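Local coordinates for kinesin-like protein (Caenorhabditis elegans, PDB 5X3E) that probably hydrolyses ATP to drive movement along microtubules, as a kinesin-6 motor, captured here in its nucleotide-free state, at residues R85-N90 with F97-V102; T127-G132 with R406-V411. One frame throughout, in Å; residues are numbered along the deposited sequence.

Interaction 1: R85-N90 with F97-V102; sequences RVFSEN and FERTSV. With SO4 (sulfate ion), chain Q.
Phe87 meets the aliphatic stem of Arg99 with the rim of its ring: CZ lies 3.6 Å from Arg99 CG, and CB of the same arginine is in the plane of the ring at its edge. Arg85, two residues earlier in the chain, completes the packed part. Its CG sits over one face of the Phe87 ring, 3.8 Å above the plane and displaced toward the rim. Because its chain bends at chi2 (71°), the Arg85 guanidinium swings back over the phenylalanine, with Phe87 CE1 above the centre of one face. Arg85 CB in turn rests over a face of the Arg99 guanidinium, 3.8 Å from NH2, and the two guanidinium planes stand 69° apart. On the inner side, Thr100 OG1 comes 4.2 Å from Phe87 CE2, a loose approach.

Beyond this packed part the contact opens into a polar rim, where a sulfate, probably from the crystallisation liquor, lies at the edge of the Arg99 guanidinium. The Arg99 NE hydrogen bond to sulfate O3 is nearly straight but weak, at 3.5 Å. The anion probably eases the proximity of two positive charges, with Arg85 NH1 4.6 Å from Arg99 NE. The firmer partner of Arg99 is Glu37, salt-bridged to NH2. Replacing Arg99 by alanine would remove everything beyond CB, and is likely to cost Glu37 this salt-bridge partner and open a gap at the Phe87 rim where CG now lies.

Strand 86-87 pairs in parallel with strand 37-42, whose Val39 also touches both Arg85 and Phe87. Helix 93-109 presents Arg99 to strand 86-87, while Thr100 touches Leu116 of strand 114-119 and Phe97 packs on helix 141-152.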
ATOM      1  N   ARG A  85      -4.464 -13.250  12.677  1.00 73.45           N
ATOM      2  CA  ARG A  85      -5.153 -14.217  11.833  1.00 71.94           C
ATOM      3  C   ARG A  85      -4.105 -14.947  11.005  1.00 78.49           C
ATOM      4  O   ARG A  85      -3.137 -14.331  10.549  1.00 75.49           O
ATOM      5  CB  ARG A  85      -6.180 -13.527  10.920  1.00 64.76           C
ATOM      6  CG  ARG A  85      -6.738 -14.426   9.821  1.00 68.63           C
ATOM      7  CD  ARG A  85      -7.679 -15.491  10.380  1.00 85.72           C
ATOM      8  NE  ARG A  85      -8.091 -16.446   9.353  1.00 91.56           N
ATOM      9  CZ  ARG A  85      -9.126 -16.291   8.531  1.00 89.45           C
ATOM     10  NH1 ARG A  85      -9.888 -15.204   8.598  1.00 71.83           N
ATOM     11  NH2 ARG A  85      -9.395 -17.232   7.634  1.00 84.75           N
ATOM     12  N   VAL A  86      -4.287 -16.254  10.833  1.00 79.35           N
ATOM     13  CA  VAL A  86      -3.400 -17.066  10.004  1.00 73.63           C
ATOM     14  C   VAL A  86      -4.218 -17.639   8.858  1.00 71.09           C
ATOM     15  O   VAL A  86      -5.228 -18.315   9.088  1.00 82.25           O
ATOM     16  CB  VAL A  86      -2.718 -18.190  10.802  1.00 71.05           C
ATOM     17  CG1 VAL A  86      -1.869 -19.051   9.871  1.00 70.84           C
ATOM     18  CG2 VAL A  86      -1.856 -17.614  11.917  1.00 68.09           C
ATOM     19  N   PHE A  87      -3.798 -17.351   7.630  1.00 67.01           N
ATOM     20  CA  PHE A  87      -4.404 -17.943   6.446  1.00 62.19           C
ATOM     21  C   PHE A  87      -3.628 -19.178   6.022  1.00 70.64           C
ATOM     22  O   PHE A  87      -2.396 -19.191   6.055  1.00 87.11           O
ATOM     23  CB  PHE A  87      -4.439 -16.949   5.285  1.00 63.22           C
ATOM     24  CG  PHE A  87      -5.172 -15.676   5.594  1.00 71.65           C
ATOM     25  CD1 PHE A  87      -6.555 -15.627   5.529  1.00 65.99           C
ATOM     26  CD2 PHE A  87      -4.478 -14.525   5.931  1.00 61.81           C
ATOM     27  CE1 PHE A  87      -7.232 -14.461   5.805  1.00 65.56           C
ATOM     28  CE2 PHE A  87      -5.150 -13.356   6.207  1.00 57.75           C
ATOM     29  CZ  PHE A  87      -6.529 -13.323   6.145  1.00 63.14           C
ATOM     30  N   SER A  88      -4.361 -20.217   5.625  1.00 74.36           N
ATOM     31  CA  SER A  88      -3.787 -21.459   5.137  1.00 71.58           C
ATOM     32  C   SER A  88      -3.831 -21.481   3.611  1.00 77.90           C
ATOM     33  O   SER A  88      -4.246 -20.515   2.963  1.00 88.21           O
ATOM     34  CB  SER A  88      -4.524 -22.657   5.737  1.00 65.32           C
ATOM     35  OG  SER A  88      -5.866 -22.701   5.286  1.00 87.13           O
ATOM     36  N   GLU A  89      -3.393 -22.603   3.029  1.00 66.58           N
ATOM     37  CA  GLU A  89      -3.462 -22.762   1.578  1.00 64.81           C
ATOM     38  C   GLU A  89      -4.896 -22.724   1.066  1.00 73.72           C
ATOM     39  O   GLU A  89      -5.137 -22.358  -0.090  1.00 61.32           O
ATOM     40  CB  GLU A  89      -2.813 -24.080   1.161  1.00 83.07           C
ATOM     41  CG  GLU A  89      -1.478 -24.372   1.819  1.00 98.34           C
ATOM     42  CD  GLU A  89      -0.934 -25.731   1.421  1.00106.87           C
ATOM     43  OE1 GLU A  89       0.174 -26.090   1.876  1.00117.63           O
ATOM     44  OE2 GLU A  89      -1.615 -26.438   0.645  1.00105.43           O
ATOM     45  N   ASN A  90      -5.860 -23.090   1.908  1.00 82.53           N
ATOM     46  CA  ASN A  90      -7.241 -23.150   1.458  1.00 78.58           C
ATOM     47  C   ASN A  90      -7.885 -21.771   1.373  1.00 75.63           C
ATOM     48  O   ASN A  90      -8.822 -21.578   0.589  1.00 82.09           O
ATOM     49  CB  ASN A  90      -8.039 -24.061   2.385  1.00 78.19           C
ATOM     50  CG  ASN A  90      -7.425 -25.441   2.505  1.00 93.88           C
ATOM     51  OD1 ASN A  90      -6.935 -25.825   3.569  1.00 96.77           O
ATOM     52  ND2 ASN A  90      -7.445 -26.193   1.411  1.00 95.02           N
ATOM     53  N   PHE A  97      -8.758 -10.817   0.982  1.00 47.19           N
ATOM     54  CA  PHE A  97      -9.112  -9.427   0.705  1.00 45.27           C
ATOM     55  C   PHE A  97     -10.091  -8.873   1.739  1.00 57.84           C
ATOM     56  O   PHE A  97      -9.907  -7.759   2.245  1.00 68.75           O
ATOM     57  CB  PHE A  97      -9.695  -9.315  -0.703  1.00 45.75           C
ATOM     58  CG  PHE A  97     -10.345  -7.997  -0.982  1.00 52.69           C
ATOM     59  CD1 PHE A  97      -9.582  -6.844  -1.086  1.00 48.22           C
ATOM     60  CD2 PHE A  97     -11.719  -7.905  -1.135  1.00 50.07           C
ATOM     61  CE1 PHE A  97     -10.178  -5.621  -1.341  1.00 57.00           C
ATOM     62  CE2 PHE A  97     -12.321  -6.690  -1.391  1.00 47.63           C
ATOM     63  CZ  PHE A  97     -11.550  -5.546  -1.497  1.00 58.53           C
ATOM     64  N   GLU A  98     -11.143  -9.627   2.064  1.00 64.47           N
ATOM     65  CA  GLU A  98     -12.118  -9.132   3.034  1.00 61.30           C
ATOM     66  C   GLU A  98     -11.502  -8.980   4.422  1.00 51.83           C
ATOM     67  O   GLU A  98     -11.811  -8.027   5.144  1.00 70.88           O
ATOM     68  CB  GLU A  98     -13.334 -10.054   3.092  1.00 61.52           C
ATOM     69  CG  GLU A  98     -14.073 -10.190   1.776  1.00 85.59           C
ATOM     70  CD  GLU A  98     -15.398 -10.901   1.941  1.00110.09           C
ATOM     71  OE1 GLU A  98     -15.939 -10.880   3.069  1.00112.94           O
ATOM     72  OE2 GLU A  98     -15.894 -11.480   0.950  1.00113.88           O
ATOM     73  N   ARG A  99     -10.650  -9.922   4.820  1.00 49.84           N
ATOM     74  CA  ARG A  99     -10.049  -9.909   6.148  1.00 54.41           C
ATOM     75  C   ARG A  99      -8.889  -8.921   6.257  1.00 61.88           C
ATOM     76  O   ARG A  99      -8.521  -8.525   7.369  1.00 57.17           O
ATOM     77  CB  ARG A  99      -9.602 -11.335   6.500  1.00 55.74           C
ATOM     78  CG  ARG A  99      -9.058 -11.534   7.904  1.00 58.93           C
ATOM     79  CD  ARG A  99      -9.941 -10.889   8.942  1.00 56.48           C
ATOM     80  NE  ARG A  99      -9.362 -10.989  10.277  1.00 60.25           N
ATOM     81  CZ  ARG A  99      -8.408 -10.187  10.739  1.00 64.59           C
ATOM     82  NH1 ARG A  99      -7.914  -9.225   9.968  1.00 60.66           N
ATOM     83  NH2 ARG A  99      -7.944 -10.346  11.972  1.00 63.69           N
ATOM     84  N   THR A 100      -8.339  -8.489   5.127  1.00 59.55           N
ATOM     85  CA  THR A 100      -7.135  -7.677   5.071  1.00 48.80           C
ATOM     86  C   THR A 100      -7.382  -6.238   4.631  1.00 60.81           C
ATOM     87  O   THR A 100      -6.675  -5.338   5.092  1.00 53.21           O
ATOM     88  CB  THR A 100      -6.118  -8.357   4.134  1.00 45.90           C
ATOM     89  OG1 THR A 100      -5.489  -9.442   4.826  1.00 60.06           O
ATOM     90  CG2 THR A 100      -5.072  -7.437   3.659  1.00 68.34           C
ATOM     91  N   SER A 101      -8.395  -5.987   3.793  1.00 58.40           N
ATOM     92  CA  SER A 101      -8.535  -4.695   3.132  1.00 43.57           C
ATOM     93  C   SER A 101      -9.860  -3.977   3.360  1.00 51.57           C
ATOM     94  O   SER A 101      -9.897  -2.749   3.215  1.00 58.89           O
ATOM     95  CB  SER A 101      -8.338  -4.856   1.619  1.00 51.47           C
ATOM     96  OG  SER A 101      -7.140  -5.551   1.343  1.00 68.91           O
ATOM     97  N   VAL A 102     -10.938  -4.683   3.712  1.00 50.57           N
ATOM     98  CA  VAL A 102     -12.252  -4.041   3.746  1.00 41.68           C
ATOM     99  C   VAL A 102     -12.296  -2.970   4.829  1.00 47.16           C
ATOM    100  O   VAL A 102     -12.855  -1.884   4.626  1.00 63.66           O
ATOM    101  CB  VAL A 102     -13.367  -5.094   3.923  1.00 51.02           C
ATOM    102  CG1 VAL A 102     -14.661  -4.448   4.404  1.00 41.08           C
ATOM    103  CG2 VAL A 102     -13.616  -5.815   2.612  1.00 42.22           C
TER
HETATM  104  S   SO4 Q 515     -11.654 -13.734  11.538  1.00134.06           S
HETATM  105  O1  SO4 Q 515     -11.096 -13.891  10.195  1.00127.11           O
HETATM  106  O2  SO4 Q 515     -12.264 -14.993  11.961  1.00140.25           O
HETATM  107  O3  SO4 Q 515     -10.596 -13.358  12.477  1.00113.74           O
HETATM  108  O4  SO4 Q 515     -12.676 -12.692  11.519  1.00138.90           O

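Interaction 2: T127-G132 with R406-V411; sequences TYTMTG and RMVICV
In the P-loop NTPase core of this kinesin motor domain, the short helix 126-130 follows what is probably the Walker A loop, a pattern that includes Lys126 and Thr127, and lies against strand 404-411 of the central sheet. The contact between 127-132 and 406-411 is small and buried, and rests on one threonine facing two residues of the strand. Thr129 points toward the sheet and meets Val408 and Cys410, which project from the same side of the strand.

The two branches of Thr129 divide the work. Its methyl CG2 reaches Val408 CG1 at 4.3 Å, a light hydrocarbon touch, while the hydroxyl end lies beside the cysteine sulfur. Chi1 of -64° sets OG1 beside the threonine's own backbone N, where it can reach back to the Gly125 carbonyl, and leaves CG2 anti to that N. This hydroxyl is buried, yet well provided for: OG1 is hydrogen-bonded to the carbonyl of Gly125, one turn back in the probable phosphate-binding loop, and to Arg41 NH1 from strand 37-42. The threonine thus links the residue just before its helix to strand 37-42 while packing on 404-411. The Cys410 side chain also touches Ser124 of the loop before the helix.

The helix is brief. Thr127 O accepts the amide hydrogens of both Thr131, at 2.8 Å from N, and Gly132, at 3.1 Å from N, and the chain leaves helical geometry at Gly132 with a positive phi of 72°. Back at the sheet, the closest approach across the contact is between Thr129 OG1 and Cys410 SG, 3.6 Å apart.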
ATOM      1  N   THR A 127       3.795 -11.357  -3.956  1.00 56.37           N
ATOM      2  CA  THR A 127       3.230 -10.717  -5.146  1.00 72.52           C
ATOM      3  C   THR A 127       1.872 -11.325  -5.499  1.00 66.20           C
ATOM      4  O   THR A 127       0.957 -10.610  -5.935  1.00 66.78           O
ATOM      5  CB  THR A 127       4.199 -10.851  -6.331  1.00 82.28           C
ATOM      6  OG1 THR A 127       5.388 -10.089  -6.056  1.00 88.54           O
ATOM      7  CG2 THR A 127       3.563 -10.354  -7.632  1.00 65.93           C
ATOM      8  N   TYR A 128       1.700 -12.633  -5.297  1.00 60.06           N
ATOM      9  CA  TYR A 128       0.393 -13.257  -5.527  1.00 55.40           C
ATOM     10  C   TYR A 128      -0.663 -12.648  -4.613  1.00 62.39           C
ATOM     11  O   TYR A 128      -1.780 -12.357  -5.051  1.00 64.19           O
ATOM     12  CB  TYR A 128       0.477 -14.765  -5.323  1.00 49.17           C
ATOM     13  CG  TYR A 128      -0.863 -15.477  -5.391  1.00 58.00           C
ATOM     14  CD1 TYR A 128      -1.496 -15.708  -6.608  1.00 61.15           C
ATOM     15  CD2 TYR A 128      -1.485 -15.925  -4.232  1.00 57.18           C
ATOM     16  CE1 TYR A 128      -2.715 -16.360  -6.659  1.00 69.13           C
ATOM     17  CE2 TYR A 128      -2.695 -16.569  -4.279  1.00 68.77           C
ATOM     18  CZ  TYR A 128      -3.305 -16.787  -5.491  1.00 74.00           C
ATOM     19  OH  TYR A 128      -4.515 -17.436  -5.524  1.00 62.46           O
ATOM     20  N   THR A 129      -0.322 -12.449  -3.338  1.00 53.89           N
ATOM     21  CA  THR A 129      -1.251 -11.830  -2.401  1.00 47.33           C
ATOM     22  C   THR A 129      -1.605 -10.411  -2.829  1.00 52.85           C
ATOM     23  O   THR A 129      -2.778 -10.019  -2.796  1.00 56.19           O
ATOM     24  CB  THR A 129      -0.642 -11.829  -1.004  1.00 51.73           C
ATOM     25  OG1 THR A 129      -0.472 -13.183  -0.560  1.00 54.40           O
ATOM     26  CG2 THR A 129      -1.516 -11.065  -0.027  1.00 44.04           C
ATOM     27  N   MET A 130      -0.608  -9.636  -3.263  1.00 58.22           N
ATOM     28  CA  MET A 130      -0.815  -8.218  -3.542  1.00 48.39           C
ATOM     29  C   MET A 130      -1.504  -7.999  -4.883  1.00 51.10           C
ATOM     30  O   MET A 130      -2.478  -7.242  -4.973  1.00 57.19           O
ATOM     31  CB  MET A 130       0.519  -7.471  -3.507  1.00 47.60           C
ATOM     32  CG  MET A 130       0.376  -5.982  -3.783  1.00 59.60           C
ATOM     33  SD  MET A 130      -0.420  -5.097  -2.431  1.00 57.91           S
ATOM     34  CE  MET A 130       0.962  -4.924  -1.297  1.00 62.99           C
ATOM     35  N   THR A 131      -1.013  -8.653  -5.934  1.00 52.53           N
ATOM     36  CA  THR A 131      -1.521  -8.437  -7.285  1.00 56.06           C
ATOM     37  C   THR A 131      -2.085  -9.702  -7.913  1.00 67.17           C
ATOM     38  O   THR A 131      -3.245  -9.711  -8.338  1.00 64.02           O
ATOM     39  CB  THR A 131      -0.390  -7.870  -8.156  1.00 58.20           C
ATOM     40  OG1 THR A 131       0.093  -6.656  -7.574  1.00 76.77           O
ATOM     41  CG2 THR A 131      -0.878  -7.595  -9.566  1.00 55.93           C
ATOM     42  N   GLY A 132      -1.288 -10.765  -7.999  1.00 68.47           N
ATOM     43  CA  GLY A 132      -1.766 -12.011  -8.571  1.00 68.75           C
ATOM     44  C   GLY A 132      -1.948 -11.909 -10.076  1.00 73.43           C
ATOM     45  O   GLY A 132      -1.292 -11.112 -10.763  1.00 77.52           O
ATOM     46  N   ARG A 406      -1.685  -2.521   8.729  1.00 47.01           N
ATOM     47  CA  ARG A 406      -1.806  -3.975   8.726  1.00 55.91           C
ATOM     48  C   ARG A 406      -0.653  -4.563   7.928  1.00 53.81           C
ATOM     49  O   ARG A 406      -0.415  -4.160   6.784  1.00 51.38           O
ATOM     50  CB  ARG A 406      -3.149  -4.444   8.142  1.00 41.59           C
ATOM     51  CG  ARG A 406      -3.243  -5.961   7.995  1.00 44.60           C
ATOM     52  CD  ARG A 406      -4.676  -6.472   7.792  1.00 54.08           C
ATOM     53  NE  ARG A 406      -5.558  -6.162   8.916  1.00 53.49           N
ATOM     54  CZ  ARG A 406      -6.583  -5.317   8.854  1.00 54.41           C
ATOM     55  NH1 ARG A 406      -6.871  -4.701   7.715  1.00 54.86           N
ATOM     56  NH2 ARG A 406      -7.329  -5.093   9.927  1.00 49.22           N
ATOM     57  N   MET A 407       0.038  -5.531   8.517  1.00 51.73           N
ATOM     58  CA  MET A 407       1.135  -6.216   7.853  1.00 55.42           C
ATOM     59  C   MET A 407       0.730  -7.653   7.551  1.00 56.52           C
ATOM     60  O   MET A 407       0.198  -8.357   8.420  1.00 59.48           O
ATOM     61  CB  MET A 407       2.403  -6.189   8.711  1.00 64.62           C
ATOM     62  CG  MET A 407       3.576  -6.921   8.078  1.00 80.00           C
ATOM     63  SD  MET A 407       5.163  -6.143   8.438  1.00 88.57           S
ATOM     64  CE  MET A 407       4.838  -5.502  10.076  1.00 94.38           C
ATOM     65  N   VAL A 408       0.966  -8.070   6.314  1.00 51.43           N
ATOM     66  CA  VAL A 408       0.670  -9.420   5.854  1.00 56.72           C
ATOM     67  C   VAL A 408       2.000 -10.137   5.662  1.00 64.52           C
ATOM     68  O   VAL A 408       2.735  -9.855   4.707  1.00 62.99           O
ATOM     69  CB  VAL A 408      -0.149  -9.413   4.558  1.00 46.70           C
ATOM     70  CG1 VAL A 408      -0.414 -10.832   4.100  1.00 46.79           C
ATOM     71  CG2 VAL A 408      -1.447  -8.651   4.761  1.00 43.31           C
ATOM     72  N   ILE A 409       2.323 -11.045   6.578  1.00 62.81           N
ATOM     73  CA  ILE A 409       3.539 -11.845   6.492  1.00 64.88           C
ATOM     74  C   ILE A 409       3.246 -13.061   5.623  1.00 61.84           C
ATOM     75  O   ILE A 409       2.497 -13.953   6.021  1.00 71.92           O
ATOM     76  CB  ILE A 409       4.037 -12.268   7.879  1.00 68.02           C
ATOM     77  CG1 ILE A 409       4.235 -11.047   8.771  1.00 68.58           C
ATOM     78  CG2 ILE A 409       5.336 -13.049   7.761  1.00 76.64           C
ATOM     79  CD1 ILE A 409       5.284 -10.105   8.266  1.00 71.23           C
ATOM     80  N   CYS A 410       3.836 -13.096   4.434  1.00 58.79           N
ATOM     81  CA  CYS A 410       3.740 -14.256   3.559  1.00 57.48           C
ATOM     82  C   CYS A 410       4.919 -15.181   3.838  1.00 74.03           C
ATOM     83  O   CYS A 410       6.072 -14.738   3.834  1.00 83.68           O
ATOM     84  CB  CYS A 410       3.737 -13.815   2.093  1.00 59.44           C
ATOM     85  SG  CYS A 410       2.314 -12.781   1.638  1.00 80.25           S
ATOM     86  N   VAL A 411       4.640 -16.463   4.062  1.00 74.07           N
ATOM     87  CA  VAL A 411       5.688 -17.429   4.378  1.00 76.35           C
ATOM     88  C   VAL A 411       5.466 -18.702   3.571  1.00 74.83           C
ATOM     89  O   VAL A 411       4.326 -19.107   3.328  1.00 85.90           O
ATOM     90  CB  VAL A 411       5.756 -17.754   5.885  1.00 77.16           C
ATOM     91  CG1 VAL A 411       6.269 -16.559   6.681  1.00 70.38           C
ATOM     92  CG2 VAL A 411       4.410 -18.185   6.388  1.00 71.02           C
TER

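How the interactions relate
From the N terminus, interaction 1 comes first and closes a short loop, with six residues between its segments, four of them already in helix 93-109. The chain then runs through strand 114-119 and the probable P-loop before interaction 2 opens; its segments are separated by 273 residues, and strand 404-411 returns beside 114-119. The two loops therefore follow in series, neither nesting nor crossing. In space they adjoin, their centres about 10 Å apart, both reaching the same central sheet. Thr100 O and Arg406 NH1 form a probable hydrogen bond, and Thr100 CG2 packs on Val408 CG2. Together they tie helix 93-109, strand 86-87 and the helix after the P-loop to strand 404-411.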